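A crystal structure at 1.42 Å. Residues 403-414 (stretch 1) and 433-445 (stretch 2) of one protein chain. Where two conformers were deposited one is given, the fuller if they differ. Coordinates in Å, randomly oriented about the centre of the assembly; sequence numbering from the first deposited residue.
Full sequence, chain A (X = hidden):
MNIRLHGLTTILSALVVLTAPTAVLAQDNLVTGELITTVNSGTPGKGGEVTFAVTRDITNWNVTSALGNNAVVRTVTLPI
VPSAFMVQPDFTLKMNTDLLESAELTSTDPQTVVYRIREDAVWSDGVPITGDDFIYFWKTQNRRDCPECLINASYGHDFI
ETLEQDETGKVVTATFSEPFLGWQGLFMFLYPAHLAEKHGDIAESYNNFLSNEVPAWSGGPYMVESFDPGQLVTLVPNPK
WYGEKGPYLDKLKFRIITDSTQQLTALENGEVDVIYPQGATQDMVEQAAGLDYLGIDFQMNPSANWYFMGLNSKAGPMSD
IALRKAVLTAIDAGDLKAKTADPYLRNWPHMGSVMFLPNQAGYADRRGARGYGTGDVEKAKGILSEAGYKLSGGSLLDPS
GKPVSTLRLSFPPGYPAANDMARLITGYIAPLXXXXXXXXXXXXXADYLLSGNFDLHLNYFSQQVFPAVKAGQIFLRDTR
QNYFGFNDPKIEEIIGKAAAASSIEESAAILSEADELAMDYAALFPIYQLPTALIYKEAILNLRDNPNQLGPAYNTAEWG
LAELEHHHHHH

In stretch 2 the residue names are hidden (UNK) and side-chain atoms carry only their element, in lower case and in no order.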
# COMPACT_ATOMS: atom_id res chain seq x y z
N PRO A 403 16.69 -34.41 -14.02
CA PRO A 403 15.94 -33.30 -14.62
C PRO A 403 15.46 -32.34 -13.54
O PRO A 403 14.99 -32.75 -12.48
CB PRO A 403 14.78 -33.99 -15.32
CG PRO A 403 15.31 -35.37 -15.63
CD PRO A 403 16.17 -35.72 -14.45
N VAL A 404 15.60 -31.04 -13.82
CA VAL A 404 14.99 -30.03 -12.96
C VAL A 404 13.48 -30.19 -13.02
O VAL A 404 12.89 -30.40 -14.09
CB VAL A 404 15.43 -28.63 -13.40
CG1 VAL A 404 14.70 -27.57 -12.58
CG2 VAL A 404 16.94 -28.46 -13.23
N SER A 405 12.85 -30.12 -11.85
CA SER A 405 11.40 -30.26 -11.78
C SER A 405 10.70 -29.14 -12.54
O SER A 405 11.24 -28.04 -12.72
CB SER A 405 10.95 -30.21 -10.33
OG SER A 405 11.49 -31.30 -9.59
N THR A 406 9.47 -29.43 -12.97
CA THR A 406 8.58 -28.38 -13.46
C THR A 406 8.39 -27.34 -12.37
O THR A 406 8.16 -27.67 -11.20
CB THR A 406 7.25 -28.98 -13.87
OG1 THR A 406 7.45 -29.90 -14.96
CG2 THR A 406 6.27 -27.91 -14.29
N LEU A 407 8.53 -26.06 -12.74
CA LEU A 407 8.48 -24.97 -11.78
C LEU A 407 7.04 -24.57 -11.51
O LEU A 407 6.25 -24.39 -12.44
CB LEU A 407 9.24 -23.79 -12.34
CG LEU A 407 10.70 -24.05 -12.70
CD1 LEU A 407 11.32 -22.79 -13.27
CD2 LEU A 407 11.48 -24.53 -11.49
N ARG A 408 6.72 -24.40 -10.23
CA ARG A 408 5.39 -23.97 -9.80
C ARG A 408 5.40 -22.45 -9.71
O ARG A 408 6.10 -21.88 -8.88
CB ARG A 408 5.07 -24.59 -8.45
CG ARG A 408 4.97 -26.11 -8.50
CD ARG A 408 5.24 -26.73 -7.13
NE ARG A 408 6.57 -26.41 -6.62
CZ ARG A 408 6.98 -26.65 -5.37
NH1 ARG A 408 6.16 -27.21 -4.51
NH2 ARG A 408 8.21 -26.32 -5.00
N LEU A 409 4.64 -21.80 -10.60
CA LEU A 409 4.54 -20.35 -10.67
C LEU A 409 3.13 -19.97 -10.27
O LEU A 409 2.18 -20.24 -11.01
CB LEU A 409 4.89 -19.87 -12.08
CG LEU A 409 4.61 -18.41 -12.44
CD1 LEU A 409 5.04 -17.45 -11.35
CD2 LEU A 409 5.32 -18.09 -13.76
N SER A 410 2.98 -19.42 -9.07
CA SER A 410 1.68 -19.06 -8.53
C SER A 410 1.47 -17.55 -8.54
O SER A 410 2.42 -16.74 -8.59
CB SER A 410 1.49 -19.62 -7.12
OG SER A 410 2.40 -19.05 -6.20
N PHE A 411 0.20 -17.16 -8.51
CA PHE A 411 -0.17 -15.75 -8.49
C PHE A 411 -1.61 -15.64 -8.02
O PHE A 411 -2.42 -16.53 -8.28
CB PHE A 411 -0.00 -15.12 -9.88
CG PHE A 411 -0.61 -15.90 -11.00
CD1 PHE A 411 0.13 -16.89 -11.62
CD2 PHE A 411 -1.89 -15.64 -11.44
CE1 PHE A 411 -0.40 -17.62 -12.66
CE2 PHE A 411 -2.44 -16.38 -12.49
CZ PHE A 411 -1.68 -17.36 -13.10
N PRO A 412 -1.95 -14.57 -7.31
CA PRO A 412 -3.31 -14.43 -6.77
C PRO A 412 -4.28 -14.07 -7.88
O PRO A 412 -3.88 -13.54 -8.93
CB PRO A 412 -3.15 -13.27 -5.77
CG PRO A 412 -2.05 -12.43 -6.35
CD PRO A 412 -1.08 -13.44 -6.95
N PRO A 413 -5.57 -14.31 -7.68
CA PRO A 413 -6.56 -13.90 -8.68
C PRO A 413 -6.85 -12.40 -8.60
O PRO A 413 -6.50 -11.72 -7.64
CB PRO A 413 -7.80 -14.72 -8.30
CG PRO A 413 -7.65 -14.96 -6.84
CD PRO A 413 -6.16 -15.04 -6.55
N GLY A 414 -7.46 -11.90 -9.67
CA GLY A 414 -7.91 -10.53 -9.74
C GLY A 414 -7.00 -9.55 -10.44
O GLY A 414 -7.29 -8.35 -10.44
N UNK A 433 15.22 -25.01 -21.17
CA UNK A 433 14.85 -26.36 -20.81
C UNK A 433 13.98 -26.46 -19.59
O UNK A 433 13.90 -27.53 -18.98
N UNK A 434 13.34 -25.36 -19.19
CA UNK A 434 12.46 -25.33 -18.02
C UNK A 434 11.00 -25.30 -18.44
O UNK A 434 10.64 -24.73 -19.47
c UNK A 434 14.15 -24.06 -16.56
c UNK A 434 14.47 -22.67 -16.03
c UNK A 434 12.76 -24.07 -17.20
c UNK A 434 14.23 -25.08 -15.44
N UNK A 435 10.17 -25.96 -17.63
CA UNK A 435 8.73 -25.96 -17.80
C UNK A 435 8.10 -25.32 -16.57
O UNK A 435 8.72 -25.25 -15.51
c UNK A 435 8.71 -28.12 -19.17
c UNK A 435 8.39 -29.61 -19.06
c UNK A 435 8.18 -27.37 -17.95
n UNK A 435 9.19 -31.87 -19.80
c UNK A 435 9.12 -30.42 -20.13
N UNK A 436 6.86 -24.88 -16.71
CA UNK A 436 6.14 -24.30 -15.60
C UNK A 436 4.74 -24.88 -15.48
O UNK A 436 4.16 -25.39 -16.44
c UNK A 436 7.35 -22.17 -16.03
o UNK A 436 5.06 -22.47 -16.74
c UNK A 436 6.01 -22.78 -15.71
N UNK A 437 4.23 -24.82 -14.25
CA UNK A 437 2.83 -25.07 -13.95
C UNK A 437 2.28 -23.78 -13.36
O UNK A 437 2.80 -23.29 -12.36
c UNK A 437 2.67 -26.20 -12.92
c UNK A 437 2.72 -27.58 -13.56
o UNK A 437 2.97 -28.56 -12.82
o UNK A 437 2.50 -27.70 -14.78
N UNK A 438 1.26 -23.22 -14.01
CA UNK A 438 0.69 -21.95 -13.58
C UNK A 438 -0.43 -22.23 -12.59
O UNK A 438 -1.36 -22.97 -12.91
c UNK A 438 0.17 -21.16 -14.79
c UNK A 438 0.67 -19.92 -16.92
c UNK A 438 2.48 -20.21 -15.22
c UNK A 438 1.24 -20.83 -15.84
N UNK A 439 -0.33 -21.65 -11.39
CA UNK A 439 -1.22 -21.94 -10.28
C UNK A 439 -1.83 -20.67 -9.72
O UNK A 439 -1.14 -19.67 -9.53
c UNK A 439 0.24 -23.95 -9.67
c UNK A 439 -0.74 -25.09 -9.96
c UNK A 439 -0.47 -22.70 -9.18
c UNK A 439 1.27 -24.40 -8.65
N UNK A 440 -3.12 -20.72 -9.42
CA UNK A 440 -3.80 -19.52 -8.92
C UNK A 440 -4.96 -19.96 -8.03
O UNK A 440 -4.94 -21.06 -7.48
c UNK A 440 -5.23 -19.27 -10.99
c UNK A 440 -4.17 -18.61 -10.11
o UNK A 440 -4.65 -17.34 -9.63
N UNK A 441 -5.91 -19.07 -7.84
CA UNK A 441 -7.02 -19.32 -6.94
C UNK A 441 -6.80 -18.70 -5.57
O UNK A 441 -5.77 -18.07 -5.30
N UNK A 442 -7.77 -18.87 -4.67
CA UNK A 442 -7.67 -18.21 -3.36
C UNK A 442 -6.55 -18.72 -2.47
O UNK A 442 -6.15 -18.00 -1.54
c UNK A 442 -9.04 -18.49 -2.72
c UNK A 442 -9.47 -19.78 -3.35
c UNK A 442 -8.97 -19.71 -4.78
N UNK A 443 -6.04 -19.92 -2.71
CA UNK A 443 -4.92 -20.43 -1.94
C UNK A 443 -3.56 -19.99 -2.50
O UNK A 443 -2.53 -20.35 -1.93
c UNK A 443 -6.05 -22.47 -0.92
n UNK A 443 -6.75 -23.51 -1.33
c UNK A 443 -4.97 -21.97 -1.87
o UNK A 443 -6.24 -21.92 0.17
N UNK A 444 -3.55 -19.20 -3.57
CA UNK A 444 -2.32 -18.73 -4.19
C UNK A 444 -1.94 -17.33 -3.75
O UNK A 444 -1.24 -16.61 -4.48
c UNK A 444 -2.44 -18.79 -5.72
N UNK A 445 -2.37 -16.92 -2.57
CA UNK A 445 -2.02 -15.61 -2.03
C UNK A 445 -0.69 -15.67 -1.30
O UNK A 445 -0.17 -16.74 -0.95
o UNK A 445 -3.21 -16.09 -0.00
c UNK A 445 -3.09 -15.13 -1.06
c UNK A 445 -4.44 -14.97 -1.77
O HOH W 1 11.39 -27.43 -15.61

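Position 433 has no side-chain atoms. Its phi/psi of 84/18 would jam a CB against the preceding carbonyl, so it is glycine, G433. It does not touch stretch 1.

Position 434 carries four carbons, forked at the second. Two of them lie near V404 and L407. A four-carbon side chain forked there is leucine. L434 CD2 is 3.8 Å from V404 CG1, and L434 CD1 is 4.2 Å from L407 CD1.

Position 435 has four carbons in a row ending in nitrogen. This is lysine, K435. Its CB lies 4.0 Å from T406 OG1, but the end of the chain leads away. The backbone does the bonding: L407 N donates to K435 O at 2.9 Å. Water 1 accepts from K435 N at 2.8 Å and donates to S405 O at 3.0 Å, bridging the two stretches just ahead of the strands.

Position 436 has one carbon carrying an oxygen and a carbon, which is threonine, T436. Its CG2 is 4.5 Å from L407 CB. Its OG1 is bonded elsewhere in the structure.

Position 437 has two carbons, the second carrying two oxygens, which is aspartate, D437. Two conformers were deposited. In the one given, CG is 3.6 Å from T406 CG2.

Position 438 has four carbons forked at the second: leucine, L438. Its CD2 meets L409 CD2 at 3.8 Å, and its CB lies 4.2 Å from F411 CE1, at the ring edge.

Position 439 has the same fork and is also leucine, L439. It points to the other face of the sheet, where CD1 is 3.8 Å from R408 CB and CB is 4.2 Å from S410 CB.

Position 440 has one carbon carrying an oxygen and a carbon. The oxygen is 2.7 Å from F411 O. It is threonine, and T440 OG1 donates that hydrogen bond. T440 CB sits over the F411 ring face, 4.1 Å from the ring centroid, a CH-pi contact.

Position 441 has no side-chain atoms. A CB would clash with the ring carbon next to N of 442, and phi/psi of 97/-180 calls for glycine, G441. Its O is 3.3 Å from P413 CD.

Position 442 has three carbons closing onto the backbone N: proline, P442.

Position 443 has two carbons, the second carrying one oxygen and one nitrogen: asparagine, N443. It makes no contact with stretch 1.

Position 444 has one carbon, 3.4 Å from F411 O. It is alanine, A444. A444 N donates to G441 O at 3.0 Å, closing the turn.

Position 445 has one carbon carrying an oxygen and a carbon: threonine, T445, pointing away.

The contact is a parallel strand pair. Backbone hydrogen bonds alternate from L407 N to F411 N. L407, L409, T436 and L438 lie on one face; R408, S410, D437 and L439 lie on the other. Past the strands, T440 OG1 bonds to F411 O and its CB covers the F411 ring, while G441 and A444 pack against P413 and F411.

Stretch 2, residues 433-445: GLKTDLLTGPNAT
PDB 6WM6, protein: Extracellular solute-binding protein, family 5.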